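Long-range contact in thiosulfate sulfurtransferase (Pseudomonas aeruginosa, PDB 1YT8), which probably transfers sulfur from thiosulfate to cyanide, as rhodanese-family sulfurtransferases do, through a chain that carries four rhodanese-like domains: residues A[288-293]-A[328-334]. Residues are numbered along the deposited sequence; the frame is centred on the assembly and turned at random.
Sequences VRTPEE and VDDDGVR
Val288 N donates to Val328 O (3.1 Å), continuing the parallel pairing of strands 283-287 and 324-328 just past the end of the first, before the chain turns into helix 291-296 on one side and helix 334-344 on the other. Beside this bond Val288 CG2 packs on Arg334 CB, a branched apolar side chain suiting the buried position just after strand 283-287.

Arg334 is the hub. Its guanidinium meets the Glu293 carboxylate end-on, NH1 to OE1 at 2.8 Å and NH2 to OE2 at 3.0 Å, with the two planes 35° apart. A bend at chi3 (-73°) turns the group so that NE and NH2 also reach back side-on to Asp331 OD1, while NH2 forms a salt bridge with Asp330 OD1. Arg289 CG lies over one face, toward its rim, 3.3 Å from Arg334 NH2. The Arg289 guanidinium continues past it, and NH1 makes a hydrogen-bonded salt bridge to Asp330 OD2 (3.0 Å) from above the carboxylate plane; Arg289 NH2 goes to Asp287 and Gly297 O.

Glutamate suits position 293 because it closes a capping box: OE1 accepts from Thr290 N, and Thr290 OG1 accepts weakly from Glu293 N. OG1 also donates to OE1. Asp331 OD2 forms an Asx turn to Val333 N that Arg334 N extends to an Asx motif. One water bridges Glu293 OE2 and Asp330 OD2.

Glu173, from the preceding rhodanese-like range, also pairs with Arg334; the two arginines and the water probably offset repulsion between the clustered acids, tying the two helix starts together.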
ATOM      1  N   VAL A 288      12.061  -6.139   4.448  1.00 13.20           N
ATOM      2  CA  VAL A 288      11.515  -6.618   3.175  1.00 12.63           C
ATOM      3  C   VAL A 288      11.295  -8.128   3.018  1.00 13.50           C
ATOM      4  O   VAL A 288      10.965  -8.606   1.923  1.00 14.20           O
ATOM      5  CB  VAL A 288      12.388  -6.127   1.991  1.00 10.96           C
ATOM      6  CG1 VAL A 288      12.409  -4.600   1.958  1.00 10.86           C
ATOM      7  CG2 VAL A 288      13.808  -6.679   2.107  1.00 14.38           C
ATOM      8  N   ARG A 289      11.467  -8.883   4.098  1.00 13.25           N
ATOM      9  CA  ARG A 289      11.269 -10.330   4.046  1.00 14.10           C
ATOM     10  C   ARG A 289       9.773 -10.654   4.075  1.00 13.65           C
ATOM     11  O   ARG A 289       8.938  -9.747   4.104  1.00 13.52           O
ATOM     12  CB  ARG A 289      11.970 -10.993   5.236  1.00 15.36           C
ATOM     13  CG  ARG A 289      13.454 -10.672   5.340  1.00 16.01           C
ATOM     14  CD  ARG A 289      14.018 -11.208   6.644  1.00 15.52           C
ATOM     15  NE  ARG A 289      13.341 -10.602   7.786  1.00 17.23           N
ATOM     16  CZ  ARG A 289      13.278 -11.145   8.995  1.00 18.63           C
ATOM     17  NH1 ARG A 289      13.859 -12.316   9.230  1.00 17.94           N
ATOM     18  NH2 ARG A 289      12.618 -10.523   9.964  1.00 19.17           N
ATOM     19  N   THR A 290       9.434 -11.942   4.058  1.00 12.50           N
ATOM     20  CA  THR A 290       8.030 -12.360   4.092  1.00 13.52           C
ATOM     21  C   THR A 290       7.411 -12.014   5.443  1.00 14.36           C
ATOM     22  O   THR A 290       8.121 -11.821   6.429  1.00 15.54           O
ATOM     23  CB  THR A 290       7.875 -13.887   3.876  1.00 14.38           C
ATOM     24  OG1 THR A 290       8.496 -14.595   4.962  1.00 17.07           O
ATOM     25  CG2 THR A 290       8.515 -14.310   2.558  1.00 13.55           C
ATOM     26  N   PRO A 291       6.073 -11.914   5.503  1.00 15.97           N
ATOM     27  CA  PRO A 291       5.403 -11.592   6.767  1.00 18.97           C
ATOM     28  C   PRO A 291       5.742 -12.608   7.864  1.00 19.92           C
ATOM     29  O   PRO A 291       5.942 -12.243   9.023  1.00 19.85           O
ATOM     30  CB  PRO A 291       3.924 -11.624   6.385  1.00 18.04           C
ATOM     31  CG  PRO A 291       3.944 -11.117   4.971  1.00 16.59           C
ATOM     32  CD  PRO A 291       5.113 -11.893   4.382  1.00 16.81           C
ATOM     33  N   GLU A 292       5.807 -13.881   7.480  1.00 20.46           N
ATOM     34  CA  GLU A 292       6.106 -14.965   8.415  1.00 20.63           C
ATOM     35  C   GLU A 292       7.470 -14.795   9.077  1.00 21.05           C
ATOM     36  O   GLU A 292       7.605 -14.955  10.291  1.00 20.46           O
ATOM     37  CB  GLU A 292       6.063 -16.319   7.697  1.00 22.56           C
ATOM     38  CG  GLU A 292       4.689 -16.769   7.198  1.00 26.87           C
ATOM     39  CD  GLU A 292       4.144 -15.934   6.043  1.00 28.33           C
ATOM     40  OE1 GLU A 292       4.938 -15.459   5.204  1.00 26.76           O
ATOM     41  OE2 GLU A 292       2.909 -15.769   5.964  1.00 31.59           O
ATOM     42  N   GLU A 293       8.482 -14.483   8.273  1.00 19.09           N
ATOM     43  CA  GLU A 293       9.831 -14.283   8.787  1.00 19.78           C
ATOM     44  C   GLU A 293       9.851 -13.102   9.748  1.00 19.83           C
ATOM     45  O   GLU A 293      10.450 -13.170  10.820  1.00 18.59           O
ATOM     46  CB  GLU A 293      10.793 -14.026   7.631  1.00 18.80           C
ATOM     47  CG  GLU A 293      11.060 -15.248   6.780  1.00 19.30           C
ATOM     48  CD  GLU A 293      11.779 -14.901   5.498  1.00 19.79           C
ATOM     49  OE1 GLU A 293      11.125 -14.355   4.585  1.00 18.84           O
ATOM     50  OE2 GLU A 293      12.997 -15.163   5.411  1.00 19.86           O
ATOM     51  N   VAL A 328      15.999  -3.914   5.661  1.00 16.22           N
ATOM     52  CA  VAL A 328      16.461  -5.082   6.401  1.00 15.87           C
ATOM     53  C   VAL A 328      16.098  -6.427   5.768  1.00 14.56           C
ATOM     54  O   VAL A 328      14.985  -6.622   5.289  1.00 15.28           O
ATOM     55  CB  VAL A 328      15.862  -5.091   7.834  1.00 15.59           C
ATOM     56  CG1 VAL A 328      16.345  -6.320   8.607  1.00 17.85           C
ATOM     57  CG2 VAL A 328      16.236  -3.810   8.566  1.00 16.50           C
ATOM     58  N   ASP A 329      17.059  -7.343   5.766  1.00 16.67           N
ATOM     59  CA  ASP A 329      16.845  -8.711   5.298  1.00 17.88           C
ATOM     60  C   ASP A 329      17.935  -9.551   5.956  1.00 18.37           C
ATOM     61  O   ASP A 329      18.859  -9.002   6.556  1.00 19.39           O
ATOM     62  CB  ASP A 329      16.869  -8.838   3.758  1.00 18.05           C
ATOM     63  CG  ASP A 329      18.274  -8.944   3.166  1.00 21.01           C
ATOM     64  OD1 ASP A 329      19.232  -9.328   3.870  1.00 22.34           O
ATOM     65  OD2 ASP A 329      18.408  -8.663   1.953  1.00 23.17           O
ATOM     66  N   ASP A 330      17.821 -10.872   5.866  1.00 19.45           N
ATOM     67  CA  ASP A 330      18.806 -11.761   6.478  1.00 18.57           C
ATOM     68  C   ASP A 330      19.382 -12.713   5.440  1.00 19.96           C
ATOM     69  O   ASP A 330      19.808 -13.820   5.773  1.00 20.52           O
ATOM     70  CB  ASP A 330      18.154 -12.571   7.604  1.00 21.04           C
ATOM     71  CG  ASP A 330      16.917 -13.345   7.138  1.00 19.78           C
ATOM     72  OD1 ASP A 330      16.687 -13.447   5.915  1.00 17.76           O
ATOM     73  OD2 ASP A 330      16.173 -13.862   8.001  1.00 22.27           O
ATOM     74  N   ASP A 331      19.410 -12.270   4.186  1.00 18.65           N
ATOM     75  CA  ASP A 331      19.890 -13.106   3.090  1.00 18.24           C
ATOM     76  C   ASP A 331      20.876 -12.428   2.147  1.00 17.30           C
ATOM     77  O   ASP A 331      21.570 -13.100   1.386  1.00 19.49           O
ATOM     78  CB  ASP A 331      18.694 -13.593   2.274  1.00 18.74           C
ATOM     79  CG  ASP A 331      17.796 -12.452   1.837  1.00 19.28           C
ATOM     80  OD1 ASP A 331      16.969 -12.001   2.661  1.00 19.91           O
ATOM     81  OD2 ASP A 331      17.930 -11.995   0.680  1.00 18.22           O
ATOM     82  N   GLY A 332      20.920 -11.100   2.175  1.00 17.65           N
ATOM     83  CA  GLY A 332      21.834 -10.379   1.305  1.00 15.92           C
ATOM     84  C   GLY A 332      21.352 -10.191  -0.126  1.00 16.16           C
ATOM     85  O   GLY A 332      22.122  -9.768  -0.986  1.00 17.69           O
ATOM     86  N   VAL A 333      20.085 -10.497  -0.390  1.00 16.30           N
ATOM     87  CA  VAL A 333      19.533 -10.346  -1.734  1.00 15.23           C
ATOM     88  C   VAL A 333      18.312  -9.427  -1.789  1.00 14.11           C
ATOM     89  O   VAL A 333      18.295  -8.448  -2.530  1.00 14.74           O
ATOM     90  CB  VAL A 333      19.106 -11.713  -2.329  1.00 15.68           C
ATOM     91  CG1 VAL A 333      18.430 -11.505  -3.688  1.00 16.16           C
ATOM     92  CG2 VAL A 333      20.318 -12.624  -2.488  1.00 18.04           C
ATOM     93  N   ARG A 334      17.295  -9.758  -1.004  1.00 13.52           N
ATOM     94  CA  ARG A 334      16.041  -9.008  -0.993  1.00 13.92           C
ATOM     95  C   ARG A 334      16.143  -7.511  -0.737  1.00 14.50           C
ATOM     96  O   ARG A 334      15.572  -6.714  -1.484  1.00 13.91           O
ATOM     97  CB  ARG A 334      15.076  -9.662  -0.007  1.00 12.29           C
ATOM     98  CG  ARG A 334      14.667 -11.057  -0.457  1.00 14.49           C
ATOM     99  CD  ARG A 334      13.719 -11.729   0.512  1.00 15.59           C
ATOM    100  NE  ARG A 334      14.399 -12.150   1.733  1.00 16.16           N
ATOM    101  CZ  ARG A 334      13.860 -12.948   2.647  1.00 18.45           C
ATOM    102  NH1 ARG A 334      12.629 -13.415   2.482  1.00 15.98           N
ATOM    103  NH2 ARG A 334      14.558 -13.289   3.722  1.00 17.53           N
TER
HETATM  104  O   HOH W   1      14.429 -15.775   7.643  1.00 22.79           O